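Local coordinates for protein cysteine synthase 3 (Entamoeba histolytica, PDB 6KR5) that probably catalyses the pyridoxal-phosphate-dependent formation of L-cysteine from O-acetylserine and sulfide, the last step of cysteine synthesis, at residues 158-163 / 237-242; 219-224 / 230-235. All coordinates share one frame; numbering follows the deposited sequence.

Interaction 1 of 2, residues 158-163 / 237-242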
ATOM      1  N   ASN B 158       2.934  23.446  -8.893  1.00 20.35           N
ATOM      2  CA  ASN B 158       4.037  24.134  -8.212  1.00 19.37           C
ATOM      3  C   ASN B 158       4.431  23.443  -6.901  1.00 20.84           C
ATOM      4  O   ASN B 158       4.463  24.048  -5.827  1.00 21.44           O
ATOM      5  CB  ASN B 158       3.665  25.591  -7.956  1.00 20.49           C
ATOM      6  CG  ASN B 158       4.806  26.381  -7.372  1.00 24.53           C
ATOM      7  OD1 ASN B 158       5.971  26.038  -7.580  1.00 26.97           O
ATOM      8  ND2 ASN B 158       4.483  27.443  -6.630  1.00 23.59           N
ATOM      9  N   GLN B 159       4.771  22.156  -7.005  1.00 20.83           N
ATOM     10  CA  GLN B 159       4.970  21.356  -5.796  1.00 17.71           C
ATOM     11  C   GLN B 159       6.051  21.923  -4.872  1.00 19.92           C
ATOM     12  O   GLN B 159       5.969  21.747  -3.654  1.00 20.33           O
ATOM     13  CB  GLN B 159       5.305  19.915  -6.176  1.00 20.21           C
ATOM     14  CG  GLN B 159       6.625  19.727  -6.874  1.00 21.07           C
ATOM     15  CD  GLN B 159       6.984  18.261  -6.981  1.00 23.60           C
ATOM     16  OE1 GLN B 159       6.744  17.493  -6.050  1.00 27.39           O
ATOM     17  NE2 GLN B 159       7.552  17.865  -8.111  1.00 28.01           N
ATOM     18  N   PHE B 160       7.062  22.609  -5.405  1.00 19.25           N
ATOM     19  CA  PHE B 160       8.147  23.065  -4.538  1.00 17.44           C
ATOM     20  C   PHE B 160       7.863  24.402  -3.866  1.00 20.69           C
ATOM     21  O   PHE B 160       8.643  24.809  -2.989  1.00 21.97           O
ATOM     22  CB  PHE B 160       9.454  23.147  -5.329  1.00 19.74           C
ATOM     23  CG  PHE B 160       9.983  21.809  -5.757  1.00 20.59           C
ATOM     24  CD1 PHE B 160      10.589  20.969  -4.838  1.00 21.20           C
ATOM     25  CD2 PHE B 160       9.865  21.381  -7.071  1.00 21.74           C
ATOM     26  CE1 PHE B 160      11.069  19.728  -5.227  1.00 22.81           C
ATOM     27  CE2 PHE B 160      10.354  20.146  -7.464  1.00 26.78           C
ATOM     28  CZ  PHE B 160      10.946  19.320  -6.539  1.00 23.37           C
ATOM     29  N   GLY B 161       6.755  25.063  -4.214  1.00 20.50           N
ATOM     30  CA  GLY B 161       6.441  26.387  -3.691  1.00 18.84           C
ATOM     31  C   GLY B 161       5.010  26.583  -3.226  1.00 20.55           C
ATOM     32  O   GLY B 161       4.677  27.606  -2.619  1.00 22.72           O
ATOM     33  N   ASN B 162       4.150  25.615  -3.496  1.00 21.53           N
ATOM     34  CA  ASN B 162       2.725  25.801  -3.264  1.00 20.90           C
ATOM     35  C   ASN B 162       2.415  25.715  -1.775  1.00 20.76           C
ATOM     36  O   ASN B 162       2.635  24.654  -1.168  1.00 20.47           O
ATOM     37  CB  ASN B 162       1.940  24.736  -4.035  1.00 18.24           C
ATOM     38  CG  ASN B 162       0.458  25.040  -4.102  1.00 22.09           C
ATOM     39  OD1 ASN B 162      -0.108  25.641  -3.185  1.00 21.00           O
ATOM     40  ND2 ASN B 162      -0.184  24.619  -5.188  1.00 18.93           N
ATOM     41  N   PRO B 163       1.865  26.761  -1.156  1.00 20.10           N
ATOM     42  CA  PRO B 163       1.522  26.664   0.270  1.00 20.37           C
ATOM     43  C   PRO B 163       0.463  25.622   0.567  1.00 20.73           C
ATOM     44  O   PRO B 163       0.321  25.226   1.731  1.00 20.64           O
ATOM     45  CB  PRO B 163       1.034  28.083   0.612  1.00 22.65           C
ATOM     46  CG  PRO B 163       0.607  28.657  -0.692  1.00 24.59           C
ATOM     47  CD  PRO B 163       1.560  28.095  -1.702  1.00 21.48           C
ATOM     48  N   ILE B 237      14.028  12.637  -2.293  1.00 20.99           N
ATOM     49  CA  ILE B 237      14.583  13.770  -1.587  1.00 19.30           C
ATOM     50  C   ILE B 237      15.781  14.297  -2.367  1.00 18.63           C
ATOM     51  O   ILE B 237      16.069  13.857  -3.481  1.00 21.12           O
ATOM     52  CB  ILE B 237      14.959  13.423  -0.130  1.00 19.46           C
ATOM     53  CG1 ILE B 237      16.075  12.373  -0.064  1.00 19.77           C
ATOM     54  CG2 ILE B 237      13.710  12.957   0.613  1.00 19.27           C
ATOM     55  CD1 ILE B 237      16.639  12.194   1.350  1.00 19.12           C
ATOM     56  N   GLY B 238      16.455  15.285  -1.783  1.00 17.89           N
ATOM     57  CA  GLY B 238      17.630  15.854  -2.409  1.00 19.81           C
ATOM     58  C   GLY B 238      17.353  16.476  -3.762  1.00 18.80           C
ATOM     59  O   GLY B 238      17.941  16.081  -4.778  1.00 22.16           O
ATOM     60  N   ALA B 239      16.454  17.459  -3.782  1.00 18.50           N
ATOM     61  CA  ALA B 239      16.074  18.109  -5.034  1.00 20.95           C
ATOM     62  C   ALA B 239      17.204  18.919  -5.663  1.00 19.83           C
ATOM     63  O   ALA B 239      17.114  19.256  -6.851  1.00 22.75           O
ATOM     64  CB  ALA B 239      14.870  19.016  -4.807  1.00 21.29           C
ATOM     65  N   GLY B 240      18.260  19.225  -4.909  1.00 20.01           N
ATOM     66  CA  GLY B 240      19.407  19.929  -5.459  1.00 17.99           C
ATOM     67  C   GLY B 240      19.320  21.431  -5.377  1.00 21.67           C
ATOM     68  O   GLY B 240      20.189  22.114  -5.933  1.00 23.67           O
ATOM     69  N   PHE B 241      18.301  21.958  -4.703  1.00 21.55           N
ATOM     70  CA  PHE B 241      18.137  23.392  -4.498  1.00 20.88           C
ATOM     71  C   PHE B 241      17.351  23.568  -3.213  1.00 21.25           C
ATOM     72  O   PHE B 241      16.696  22.636  -2.738  1.00 20.10           O
ATOM     73  CB  PHE B 241      17.425  24.078  -5.684  1.00 20.04           C
ATOM     74  CG  PHE B 241      16.056  23.520  -5.984  1.00 21.71           C
ATOM     75  CD1 PHE B 241      15.918  22.411  -6.804  1.00 20.73           C
ATOM     76  CD2 PHE B 241      14.920  24.079  -5.433  1.00 24.71           C
ATOM     77  CE1 PHE B 241      14.669  21.877  -7.079  1.00 23.34           C
ATOM     78  CE2 PHE B 241      13.660  23.538  -5.704  1.00 27.54           C
ATOM     79  CZ  PHE B 241      13.546  22.437  -6.522  1.00 22.39           C
ATOM     80  N   VAL B 242      17.433  24.764  -2.636  1.00 20.02           N
ATOM     81  CA  VAL B 242      16.633  25.078  -1.458  1.00 18.55           C
ATOM     82  C   VAL B 242      15.259  25.512  -1.955  1.00 22.34           C
ATOM     83  O   VAL B 242      15.144  26.468  -2.722  1.00 21.35           O
ATOM     84  CB  VAL B 242      17.292  26.173  -0.607  1.00 19.77           C
ATOM     85  CG1 VAL B 242      16.467  26.439   0.628  1.00 21.18           C
ATOM     86  CG2 VAL B 242      18.696  25.753  -0.219  1.00 24.91           C
TER

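Interaction 2 of 2, residues 219-224 / 230-235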
ATOM      1  N   ALA B 219      23.807  13.096   2.035  1.00 21.20           N
ATOM      2  CA  ALA B 219      25.152  13.614   2.259  1.00 20.79           C
ATOM      3  C   ALA B 219      25.794  14.069   0.957  1.00 22.10           C
ATOM      4  O   ALA B 219      26.613  14.996   0.960  1.00 24.93           O
ATOM      5  CB  ALA B 219      26.022  12.556   2.935  1.00 21.41           C
ATOM      6  N   GLU B 220      25.423  13.444  -0.159  1.00 21.42           N
ATOM      7  CA  GLU B 220      25.998  13.740  -1.465  1.00 22.61           C
ATOM      8  C   GLU B 220      25.383  14.965  -2.139  1.00 23.48           C
ATOM      9  O   GLU B 220      25.889  15.402  -3.181  1.00 23.48           O
ATOM     10  CB  GLU B 220      25.856  12.499  -2.358  1.00 24.91           C
ATOM     11  CG  GLU B 220      26.611  11.259  -1.839  1.00 25.70           C
ATOM     12  CD  GLU B 220      25.840  10.425  -0.804  1.00 25.68           C
ATOM     13  OE1 GLU B 220      24.606  10.584  -0.701  1.00 23.49           O
ATOM     14  OE2 GLU B 220      26.489   9.617  -0.092  1.00 27.03           O
ATOM     15  N   SER B 221      24.326  15.543  -1.575  1.00 21.29           N
ATOM     16  CA  SER B 221      23.692  16.741  -2.139  1.00 21.61           C
ATOM     17  C   SER B 221      23.095  17.560  -0.998  1.00 22.29           C
ATOM     18  O   SER B 221      21.893  17.808  -0.925  1.00 21.27           O
ATOM     19  CB  SER B 221      22.640  16.380  -3.181  1.00 19.66           C
ATOM     20  OG  SER B 221      22.337  17.497  -4.010  1.00 21.61           O
ATOM     21  N   ALA B 222      23.957  17.994  -0.086  1.00 22.03           N
ATOM     22  CA  ALA B 222      23.508  18.544   1.189  1.00 21.25           C
ATOM     23  C   ALA B 222      23.344  20.061   1.075  1.00 22.92           C
ATOM     24  O   ALA B 222      24.033  20.855   1.722  1.00 23.70           O
ATOM     25  CB  ALA B 222      24.477  18.149   2.295  1.00 22.69           C
ATOM     26  N   VAL B 223      22.377  20.456   0.241  1.00 20.94           N
ATOM     27  CA  VAL B 223      22.236  21.875  -0.088  1.00 19.52           C
ATOM     28  C   VAL B 223      21.654  22.665   1.079  1.00 21.49           C
ATOM     29  O   VAL B 223      21.942  23.862   1.224  1.00 23.19           O
ATOM     30  CB  VAL B 223      21.405  22.077  -1.379  1.00 21.15           C
ATOM     31  CG1 VAL B 223      22.027  21.331  -2.543  1.00 22.04           C
ATOM     32  CG2 VAL B 223      19.947  21.701  -1.186  1.00 23.35           C
ATOM     33  N   LEU B 224      20.839  22.036   1.930  1.00 21.83           N
ATOM     34  CA  LEU B 224      20.357  22.750   3.107  1.00 21.43           C
ATOM     35  C   LEU B 224      21.509  23.094   4.042  1.00 24.07           C
ATOM     36  O   LEU B 224      21.472  24.130   4.721  1.00 29.08           O
ATOM     37  CB  LEU B 224      19.310  21.919   3.844  1.00 21.51           C
ATOM     38  CG  LEU B 224      18.075  21.554   3.025  1.00 21.01           C
ATOM     39  CD1 LEU B 224      17.208  20.643   3.845  1.00 25.58           C
ATOM     40  CD2 LEU B 224      17.305  22.793   2.617  1.00 26.35           C
ATOM     41  N   GLY B 230      24.787  17.717  -5.774  1.00 21.28           N
ATOM     42  CA  GLY B 230      25.520  16.630  -6.367  1.00 22.83           C
ATOM     43  C   GLY B 230      24.604  15.452  -6.604  1.00 22.77           C
ATOM     44  O   GLY B 230      23.468  15.415  -6.124  1.00 21.74           O
ATOM     45  N   PRO B 231      25.080  14.467  -7.357  1.00 26.25           N
ATOM     46  CA  PRO B 231      24.259  13.284  -7.619  1.00 24.62           C
ATOM     47  C   PRO B 231      24.168  12.409  -6.384  1.00 22.35           C
ATOM     48  O   PRO B 231      25.102  12.326  -5.589  1.00 24.13           O
ATOM     49  CB  PRO B 231      25.012  12.579  -8.749  1.00 26.51           C
ATOM     50  CG  PRO B 231      26.441  12.964  -8.520  1.00 25.04           C
ATOM     51  CD  PRO B 231      26.397  14.394  -8.014  1.00 25.70           C
ATOM     52  N   HIS B 232      23.011  11.770  -6.223  1.00 20.62           N
ATOM     53  CA  HIS B 232      22.767  10.898  -5.076  1.00 22.49           C
ATOM     54  C   HIS B 232      21.684   9.905  -5.468  1.00 20.44           C
ATOM     55  O   HIS B 232      21.027  10.052  -6.502  1.00 22.40           O
ATOM     56  CB  HIS B 232      22.341  11.709  -3.848  1.00 20.31           C
ATOM     57  CG  HIS B 232      20.960  12.266  -3.972  1.00 21.33           C
ATOM     58  ND1 HIS B 232      19.827  11.560  -3.620  1.00 20.97           N
ATOM     59  CD2 HIS B 232      20.527  13.453  -4.461  1.00 18.80           C
ATOM     60  CE1 HIS B 232      18.759  12.295  -3.867  1.00 21.58           C
ATOM     61  NE2 HIS B 232      19.158  13.454  -4.368  1.00 21.21           N
ATOM     62  N   GLY B 233      21.478   8.894  -4.616  1.00 20.69           N
ATOM     63  CA  GLY B 233      20.490   7.889  -4.945  1.00 22.15           C
ATOM     64  C   GLY B 233      19.328   7.726  -3.987  1.00 20.84           C
ATOM     65  O   GLY B 233      18.659   6.687  -4.010  1.00 20.87           O
ATOM     66  N   ILE B 234      19.055   8.714  -3.137  1.00 19.02           N
ATOM     67  CA  ILE B 234      17.918   8.615  -2.215  1.00 20.50           C
ATOM     68  C   ILE B 234      16.702   9.205  -2.920  1.00 20.50           C
ATOM     69  O   ILE B 234      16.405  10.399  -2.819  1.00 19.91           O
ATOM     70  CB  ILE B 234      18.186   9.291  -0.881  1.00 19.38           C
ATOM     71  CG1 ILE B 234      19.573   8.918  -0.356  1.00 20.84           C
ATOM     72  CG2 ILE B 234      17.097   8.855   0.109  1.00 19.39           C
ATOM     73  CD1 ILE B 234      19.909   9.586   0.947  1.00 20.98           C
ATOM     74  N   GLN B 235      15.985   8.353  -3.637  1.00 21.07           N
ATOM     75  CA  GLN B 235      14.855   8.824  -4.415  1.00 18.74           C
ATOM     76  C   GLN B 235      13.817   9.481  -3.521  1.00 21.12           C
ATOM     77  O   GLN B 235      13.528   9.005  -2.421  1.00 21.96           O
ATOM     78  CB  GLN B 235      14.241   7.669  -5.194  1.00 21.71           C
ATOM     79  CG  GLN B 235      15.191   7.148  -6.256  1.00 22.42           C
ATOM     80  CD  GLN B 235      14.586   6.040  -7.081  1.00 24.75           C
ATOM     81  OE1 GLN B 235      13.379   6.012  -7.315  1.00 27.41           O
ATOM     82  NE2 GLN B 235      15.428   5.118  -7.529  1.00 27.21           N
TER
HETATM   83  O   HOH W   1      27.302  14.063  -5.125  1.00 32.93           O

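Interaction 1 of 2, residues 158-163 / 237-242
F160 and F241 meet as a T-shaped (edge-to-face) aromatic pair, with ring centroids 5.0 Å apart and planes inclined at 70°. The edge belongs to F241: its CZ stands over the centre of the F160 ring, 3.7 Å from F160 CG and only slightly farther, 4.1 Å, from F160 CZ, so the para corner is shared by the whole ring instead of pressing on one bond. CE2 of F241 follows at the CG–CD1 side. F241 reaches this place with chi1 at 58°, its CG lodged between the backbone N and the carbonyl carbon. The other face of the F160 ring is covered by its own neighbour, Q159, whose CG lies near the rim, so the phenyl group is sandwiched between an aliphatic methylene and an aromatic edge.

A smaller apolar contact sits beside the pair. The methyl CB of A239 comes obliquely to F160 CE1 at 3.9 Å, and T193 and T243 also touch the F160 side chain.

Polar bonds shape the first segment rather than join the two. N158 O receives G161 N at 3.0 Å, and N162 N weakly, which curls 158-163 into a tight turn. N162 then serves as the N-cap of helix 163-167, its OD1 taking the amide of D164. Q159 is held through its backbone N by E83 and through OE1 by T89.

I237 touches pyridoxal-5'-phosphate, and the F160 side chain lies about 6 Å from the cofactor. The contact joins the loop after strand 154-156 of the four-stranded parallel sheet to the long loop after strand 212-218 of the six-stranded sheet, a meeting of domains beside the cofactor cleft that fits the fold type II architecture of cysteine synthases.

Interaction 2 of 2, residues 219-224 / 230-235
S221 and G230 form the tight polar end of this contact: G230 N donates to S221 OG over 3.0 Å, almost straight at 168°. A chi1 of -162° sets OG opposite the backbone N of S221, beside the carbonyl carbon, within range of G230 N. Backbones also close in, with E220 O only 3.4 Å from G230 CA, an approach made possible by glycine having no side chain. Next to it, E220 CB presses on P231 O at 3.3 Å, and S221 CB lies 3.8 Å from H232 CD2, oblique to the imidazole.

The other side is looser. P231 is exposed, its CB pointing away from 219-224, and a water links the two segments, donating to both E220 O and P231 O at 2.8 Å each. E220 and H232 meet mainly through their CB atoms, 3.9 Å apart; bent at chi2, the E220 chain carries OE1 past H232 CB to T259 OG1, its hydrogen-bond partner.

H232 is gripped at both nitrogens. ND1 accepts I234 N at 3.0 Å, the donor lying near the ring plane, while NE2 is hydrogen-bonded to G238 O. Such a pairing fixes the ring's rotation and is consistent with a neutral imidazole carrying its proton on NE2; the contact thus relies on directed hydrogen bonds and a bridging water more than on apolar burial.

Overall arrangement
From the N terminus, the chain first lays down strands 26-28 and 43-48 of the six-stranded sheet, then builds the four-stranded parallel sheet, whose last strand, 154-156, leads into 158-163. It then adds helices and returns to the six-stranded sheet with strands 186-190 and 212-218 before 237-242 closes the long loop of interaction 1. Interaction 2 is nested inside that loop: segments 219-224 and 230-235 close a short loop just ahead of 237-242. The centres of interactions 1 and 2 are about 14 Å apart, yet they touch, V223 packing on G240 and F241. The loop after strand 212-218 thus folds back on itself through interaction 2 and meets the loop after strand 154-156 through interaction 1.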